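Local coordinates for ornithine carbamoyltransferase, mitochondrial (Coccidioides immitis, PDB 3SDS), which catalyses the transfer of the carbamoyl group from carbamoyl phosphate to L-ornithine, giving L-citrulline and phosphate in arginine biosynthesis, at residues A[201-210]-A[225-236]. Residues are numbered along the deposited sequence; the frame is centred on the assembly and turned at random.
Sequences LFDLAIAATK and IPSHIVELIQKA
Phe-202 meets Ile-229 and the Ile-225–Pro-226 corner. Its CB already lies 3.8 Å from CG2 of Ile-229, and CG and CD1 rest against that same methyl. With CG beside the backbone N (chi1 -54°), the ring turns one face to Ile-229, whose CG1 sits 3.9 Å from the ring centroid and only 11° off the normal, a CH-pi contact; CD2 also touches Ile-229 CD1, and CE2 rests against CG1. Farther out CE1 approaches both Pro-226 CD and Ile-225 CG2, and at the tip CZ meets Pro-226 CD at 3.5 Å. A flat, long aromatic suits this place because it spans from the first turn of helix 227-237 to the loop that leads into it. There Pro-226 is the N-cap: its missing N-H costs the helix no bond, and its O accepts from Ile-229 N and Val-230 N.

The two helices run nearly parallel, 17° apart with axes 9.0 Å from each other, as expected of helices joined through strand 214-218 on one face of a parallel sheet. This is the Rossmann-like Asp/Orn-binding domain, and Asn-199, which by analogy with related enzymes probably binds L-ornithine, lies close to Phe-202.

The backbones come closest at Ile-206 and Ile-233, whose CA atoms are 5.2 Å apart. These beta-branched residues meet CG1 to CG1, and Ile-206 CD1 reaches CB of Leu-232, apolar chains suited to a buried helix interface. Ala-205 is small enough to receive Ile-233 CD1 at 4.0 Å, and Ala-236 likewise accepts Ile-206 CG2. Thr-209 places OG1 3.6 Å from Ile-233 CG2; the hydroxyl is satisfied within its own helix, donating to Ala-205 O (3.1 Å) from the face of that carbonyl opposite Thr-209 N. Lys-210 skirts Ala-236, while its ammonium group hydrogen-bonds to Leu-32 O.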
ATOM      1  N   LEU A 201      17.073 -24.860   2.553  1.00 43.17           N
ATOM      2  CA  LEU A 201      17.752 -26.109   2.202  1.00 43.23           C
ATOM      3  C   LEU A 201      16.755 -27.222   1.838  1.00 43.44           C
ATOM      4  O   LEU A 201      16.903 -27.892   0.799  1.00 43.13           O
ATOM      5  CB  LEU A 201      18.672 -26.561   3.329  1.00 43.82           C
ATOM      6  CG  LEU A 201      19.191 -27.994   3.226  1.00 44.08           C
ATOM      7  CD1 LEU A 201      19.996 -28.193   1.956  1.00 44.20           C
ATOM      8  CD2 LEU A 201      20.015 -28.351   4.449  1.00 45.14           C
ATOM      9  N   PHE A 202      15.729 -27.402   2.667  1.00 43.71           N
ATOM     10  CA  PHE A 202      14.773 -28.483   2.422  1.00 43.87           C
ATOM     11  C   PHE A 202      14.277 -28.512   0.968  1.00 43.61           C
ATOM     12  O   PHE A 202      14.447 -29.543   0.281  1.00 44.09           O
ATOM     13  CB  PHE A 202      13.619 -28.457   3.425  1.00 44.01           C
ATOM     14  CG  PHE A 202      14.068 -28.464   4.879  1.00 43.95           C
ATOM     15  CD1 PHE A 202      15.308 -28.990   5.243  1.00 43.41           C
ATOM     16  CD2 PHE A 202      13.236 -27.964   5.874  1.00 42.36           C
ATOM     17  CE1 PHE A 202      15.722 -28.985   6.554  1.00 44.17           C
ATOM     18  CE2 PHE A 202      13.628 -27.951   7.185  1.00 43.63           C
ATOM     19  CZ  PHE A 202      14.875 -28.467   7.543  1.00 45.49           C
ATOM     20  N   ASP A 203      13.724 -27.386   0.492  1.00 42.72           N
ATOM     21  CA  ASP A 203      13.175 -27.296  -0.872  1.00 42.16           C
ATOM     22  C   ASP A 203      14.250 -27.368  -1.957  1.00 42.19           C
ATOM     23  O   ASP A 203      14.034 -28.003  -3.007  1.00 42.36           O
ATOM     24  CB  ASP A 203      12.340 -26.037  -1.069  1.00 41.50           C
ATOM     25  CG  ASP A 203      10.837 -26.280  -0.932  1.00 42.31           C
ATOM     26  OD1 ASP A 203      10.286 -27.265  -1.472  1.00 41.51           O
ATOM     27  OD2 ASP A 203      10.194 -25.433  -0.288  1.00 44.67           O
ATOM     28  N   LEU A 204      15.395 -26.730  -1.705  1.00 41.95           N
ATOM     29  CA  LEU A 204      16.540 -26.808  -2.614  1.00 42.16           C
ATOM     30  C   LEU A 204      16.933 -28.281  -2.842  1.00 43.31           C
ATOM     31  O   LEU A 204      17.063 -28.736  -4.004  1.00 43.56           O
ATOM     32  CB  LEU A 204      17.715 -25.994  -2.058  1.00 42.32           C
ATOM     33  CG  LEU A 204      19.096 -25.955  -2.732  1.00 42.59           C
ATOM     34  CD1 LEU A 204      19.007 -25.570  -4.197  1.00 41.39           C
ATOM     35  CD2 LEU A 204      20.030 -24.977  -1.998  1.00 42.22           C
ATOM     36  N   ALA A 205      17.084 -29.024  -1.736  1.00 43.86           N
ATOM     37  CA  ALA A 205      17.351 -30.476  -1.777  1.00 44.36           C
ATOM     38  C   ALA A 205      16.355 -31.256  -2.648  1.00 44.03           C
ATOM     39  O   ALA A 205      16.776 -32.065  -3.476  1.00 44.76           O
ATOM     40  CB  ALA A 205      17.398 -31.072  -0.356  1.00 44.81           C
ATOM     41  N   ILE A 206      15.054 -31.021  -2.445  1.00 43.04           N
ATOM     42  CA  ILE A 206      13.992 -31.702  -3.216  1.00 42.73           C
ATOM     43  C   ILE A 206      14.088 -31.380  -4.729  1.00 42.65           C
ATOM     44  O   ILE A 206      13.880 -32.249  -5.580  1.00 42.76           O
ATOM     45  CB  ILE A 206      12.550 -31.360  -2.651  1.00 42.25           C
ATOM     46  CG1 ILE A 206      12.376 -31.889  -1.220  1.00 41.94           C
ATOM     47  CG2 ILE A 206      11.440 -31.908  -3.554  1.00 40.76           C
ATOM     48  CD1 ILE A 206      11.091 -31.436  -0.527  1.00 39.35           C
ATOM     49  N   ALA A 207      14.409 -30.123  -5.043  1.00 42.27           N
ATOM     50  CA  ALA A 207      14.607 -29.680  -6.419  1.00 42.03           C
ATOM     51  C   ALA A 207      15.833 -30.352  -7.042  1.00 42.88           C
ATOM     52  O   ALA A 207      15.722 -31.031  -8.071  1.00 43.35           O
ATOM     53  CB  ALA A 207      14.725 -28.167  -6.473  1.00 41.13           C
ATOM     54  N   ALA A 208      16.992 -30.186  -6.407  1.00 43.04           N
ATOM     55  CA  ALA A 208      18.223 -30.834  -6.870  1.00 44.11           C
ATOM     56  C   ALA A 208      18.072 -32.343  -7.183  1.00 45.27           C
ATOM     57  O   ALA A 208      18.628 -32.842  -8.179  1.00 46.03           O
ATOM     58  CB  ALA A 208      19.339 -30.602  -5.864  1.00 44.27           C
ATOM     59  N   THR A 209      17.334 -33.060  -6.333  1.00 45.31           N
ATOM     60  CA  THR A 209      17.062 -34.476  -6.548  1.00 46.44           C
ATOM     61  C   THR A 209      16.336 -34.697  -7.874  1.00 46.67           C
ATOM     62  O   THR A 209      16.752 -35.523  -8.675  1.00 47.64           O
ATOM     63  CB  THR A 209      16.245 -35.078  -5.402  1.00 46.58           C
ATOM     64  OG1 THR A 209      17.004 -35.024  -4.193  1.00 47.33           O
ATOM     65  CG2 THR A 209      15.918 -36.504  -5.681  1.00 47.73           C
ATOM     66  N   LYS A 210      15.263 -33.947  -8.110  1.00 45.98           N
ATOM     67  CA  LYS A 210      14.522 -34.032  -9.382  1.00 46.11           C
ATOM     68  C   LYS A 210      15.374 -33.698 -10.621  1.00 46.38           C
ATOM     69  O   LYS A 210      15.118 -34.211 -11.722  1.00 47.12           O
ATOM     70  CB  LYS A 210      13.283 -33.133  -9.347  1.00 45.25           C
ATOM     71  CG  LYS A 210      12.238 -33.491  -8.277  1.00 44.60           C
ATOM     72  CD  LYS A 210      11.074 -32.495  -8.296  1.00 42.27           C
ATOM     73  CE  LYS A 210      10.114 -32.721  -7.130  1.00 42.44           C
ATOM     74  NZ  LYS A 210       9.143 -33.834  -7.366  1.00 40.36           N
ATOM     75  N   ILE A 225      18.882 -32.327   9.252  1.00 55.57           N
ATOM     76  CA  ILE A 225      17.631 -32.397   8.513  1.00 54.29           C
ATOM     77  C   ILE A 225      16.661 -33.288   9.282  1.00 55.65           C
ATOM     78  O   ILE A 225      17.014 -34.419   9.646  1.00 57.19           O
ATOM     79  CB  ILE A 225      17.854 -32.988   7.099  1.00 53.32           C
ATOM     80  CG1 ILE A 225      18.895 -32.167   6.324  1.00 51.72           C
ATOM     81  CG2 ILE A 225      16.530 -33.098   6.346  1.00 51.96           C
ATOM     82  CD1 ILE A 225      19.217 -32.707   4.953  1.00 50.23           C
ATOM     83  N   PRO A 226      15.450 -32.781   9.559  1.00 55.49           N
ATOM     84  CA  PRO A 226      14.373 -33.598  10.143  1.00 56.59           C
ATOM     85  C   PRO A 226      14.015 -34.791   9.251  1.00 56.36           C
ATOM     86  O   PRO A 226      13.942 -34.653   8.031  1.00 55.03           O
ATOM     87  CB  PRO A 226      13.188 -32.625  10.207  1.00 56.15           C
ATOM     88  CG  PRO A 226      13.803 -31.283  10.265  1.00 55.47           C
ATOM     89  CD  PRO A 226      15.077 -31.361   9.470  1.00 54.69           C
ATOM     90  N   SER A 227      13.775 -35.947   9.857  1.00 57.91           N
ATOM     91  CA  SER A 227      13.561 -37.173   9.079  1.00 58.33           C
ATOM     92  C   SER A 227      12.288 -37.184   8.221  1.00 57.56           C
ATOM     93  O   SER A 227      12.221 -37.914   7.228  1.00 57.36           O
ATOM     94  CB  SER A 227      13.664 -38.412   9.961  1.00 59.99           C
ATOM     95  OG  SER A 227      12.771 -38.325  11.034  1.00 62.27           O
ATOM     96  N   HIS A 228      11.297 -36.366   8.573  1.00 57.19           N
ATOM     97  CA  HIS A 228      10.185 -36.145   7.660  1.00 56.30           C
ATOM     98  C   HIS A 228      10.678 -35.532   6.331  1.00 54.37           C
ATOM     99  O   HIS A 228      10.140 -35.843   5.264  1.00 54.01           O
ATOM    100  CB  HIS A 228       9.079 -35.279   8.280  1.00 56.51           C
ATOM    101  CG  HIS A 228       7.970 -34.958   7.319  1.00 57.43           C
ATOM    102  ND1 HIS A 228       7.102 -35.918   6.832  1.00 59.16           N
ATOM    103  CD2 HIS A 228       7.619 -33.797   6.713  1.00 56.68           C
ATOM    104  CE1 HIS A 228       6.260 -35.361   5.980  1.00 57.82           C
ATOM    105  NE2 HIS A 228       6.551 -34.075   5.892  1.00 56.63           N
ATOM    106  N   ILE A 229      11.695 -34.673   6.389  1.00 53.04           N
ATOM    107  CA  ILE A 229      12.232 -34.062   5.171  1.00 51.38           C
ATOM    108  C   ILE A 229      13.005 -35.090   4.349  1.00 51.41           C
ATOM    109  O   ILE A 229      12.813 -35.187   3.134  1.00 50.49           O
ATOM    110  CB  ILE A 229      13.101 -32.788   5.453  1.00 50.83           C
ATOM    111  CG1 ILE A 229      12.327 -31.764   6.296  1.00 50.43           C
ATOM    112  CG2 ILE A 229      13.590 -32.140   4.148  1.00 48.92           C
ATOM    113  CD1 ILE A 229      10.970 -31.322   5.697  1.00 48.21           C
ATOM    114  N   VAL A 230      13.850 -35.871   5.016  1.00 52.27           N
ATOM    115  CA  VAL A 230      14.575 -36.956   4.352  1.00 52.95           C
ATOM    116  C   VAL A 230      13.609 -37.891   3.618  1.00 53.64           C
ATOM    117  O   VAL A 230      13.924 -38.383   2.541  1.00 53.69           O
ATOM    118  CB  VAL A 230      15.486 -37.744   5.327  1.00 54.18           C
ATOM    119  CG1 VAL A 230      16.215 -38.858   4.604  1.00 54.46           C
ATOM    120  CG2 VAL A 230      16.501 -36.823   5.973  1.00 53.25           C
ATOM    121  N   GLU A 231      12.426 -38.099   4.195  1.00 54.50           N
ATOM    122  CA  GLU A 231      11.364 -38.892   3.577  1.00 55.15           C
ATOM    123  C   GLU A 231      10.806 -38.311   2.264  1.00 53.71           C
ATOM    124  O   GLU A 231      10.498 -39.062   1.339  1.00 53.87           O
ATOM    125  CB  GLU A 231      10.230 -39.102   4.576  1.00 56.37           C
ATOM    126  CG  GLU A 231       9.295 -40.236   4.188  1.00 60.30           C
ATOM    127  CD  GLU A 231       7.871 -40.077   4.721  1.00 65.65           C
ATOM    128  OE1 GLU A 231       7.380 -38.922   4.865  1.00 65.57           O
ATOM    129  OE2 GLU A 231       7.230 -41.132   4.971  1.00 69.01           O
ATOM    130  N   LEU A 232      10.663 -36.987   2.194  1.00 52.36           N
ATOM    131  CA  LEU A 232      10.188 -36.316   0.979  1.00 51.26           C
ATOM    132  C   LEU A 232      11.255 -36.301  -0.127  1.00 51.12           C
ATOM    133  O   LEU A 232      10.930 -36.364  -1.320  1.00 50.82           O
ATOM    134  CB  LEU A 232       9.728 -34.887   1.273  1.00 49.95           C
ATOM    135  CG  LEU A 232       8.452 -34.682   2.089  1.00 50.40           C
ATOM    136  CD1 LEU A 232       8.327 -33.252   2.532  1.00 48.65           C
ATOM    137  CD2 LEU A 232       7.214 -35.084   1.310  1.00 50.19           C
ATOM    138  N   ILE A 233      12.526 -36.222   0.270  1.00 51.20           N
ATOM    139  CA  ILE A 233      13.621 -36.261  -0.685  1.00 50.82           C
ATOM    140  C   ILE A 233      13.660 -37.629  -1.345  1.00 52.07           C
ATOM    141  O   ILE A 233      13.758 -37.753  -2.567  1.00 52.02           O
ATOM    142  CB  ILE A 233      14.959 -35.980  -0.008  1.00 50.66           C
ATOM    143  CG1 ILE A 233      15.005 -34.522   0.455  1.00 49.11           C
ATOM    144  CG2 ILE A 233      16.114 -36.282  -0.978  1.00 51.15           C
ATOM    145  CD1 ILE A 233      15.946 -34.251   1.593  1.00 47.57           C
ATOM    146  N   GLN A 234      13.560 -38.654  -0.514  1.00 53.53           N
ATOM    147  CA  GLN A 234      13.580 -40.023  -0.980  1.00 54.76           C
ATOM    148  C   GLN A 234      12.389 -40.274  -1.917  1.00 55.17           C
ATOM    149  O   GLN A 234      12.579 -40.837  -2.990  1.00 55.64           O
ATOM    150  CB  GLN A 234      13.627 -40.986   0.215  1.00 55.61           C
ATOM    151  CG  GLN A 234      14.165 -42.375  -0.104  1.00 56.63           C
ATOM    152  CD  GLN A 234      15.686 -42.457  -0.203  1.00 56.30           C
ATOM    153  OE1 GLN A 234      16.412 -41.633   0.362  1.00 54.66           O
ATOM    154  NE2 GLN A 234      16.173 -43.470  -0.925  1.00 55.91           N
ATOM    155  N   LYS A 235      11.189 -39.815  -1.547  1.00 55.28           N
ATOM    156  CA  LYS A 235       9.988 -39.980  -2.409  1.00 56.14           C
ATOM    157  C   LYS A 235      10.115 -39.257  -3.752  1.00 55.71           C
ATOM    158  O   LYS A 235       9.590 -39.724  -4.777  1.00 56.30           O
ATOM    159  CB  LYS A 235       8.700 -39.529  -1.704  1.00 55.82           C
ATOM    160  N   ALA A 236      10.817 -38.121  -3.733  1.00 54.87           N
ATOM    161  CA  ALA A 236      11.138 -37.370  -4.942  1.00 54.30           C
ATOM    162  C   ALA A 236      12.042 -38.145  -5.920  1.00 55.42           C
ATOM    163  O   ALA A 236      12.080 -37.828  -7.114  1.00 55.21           O
ATOM    164  CB  ALA A 236      11.744 -36.022  -4.584  1.00 52.77           C
TER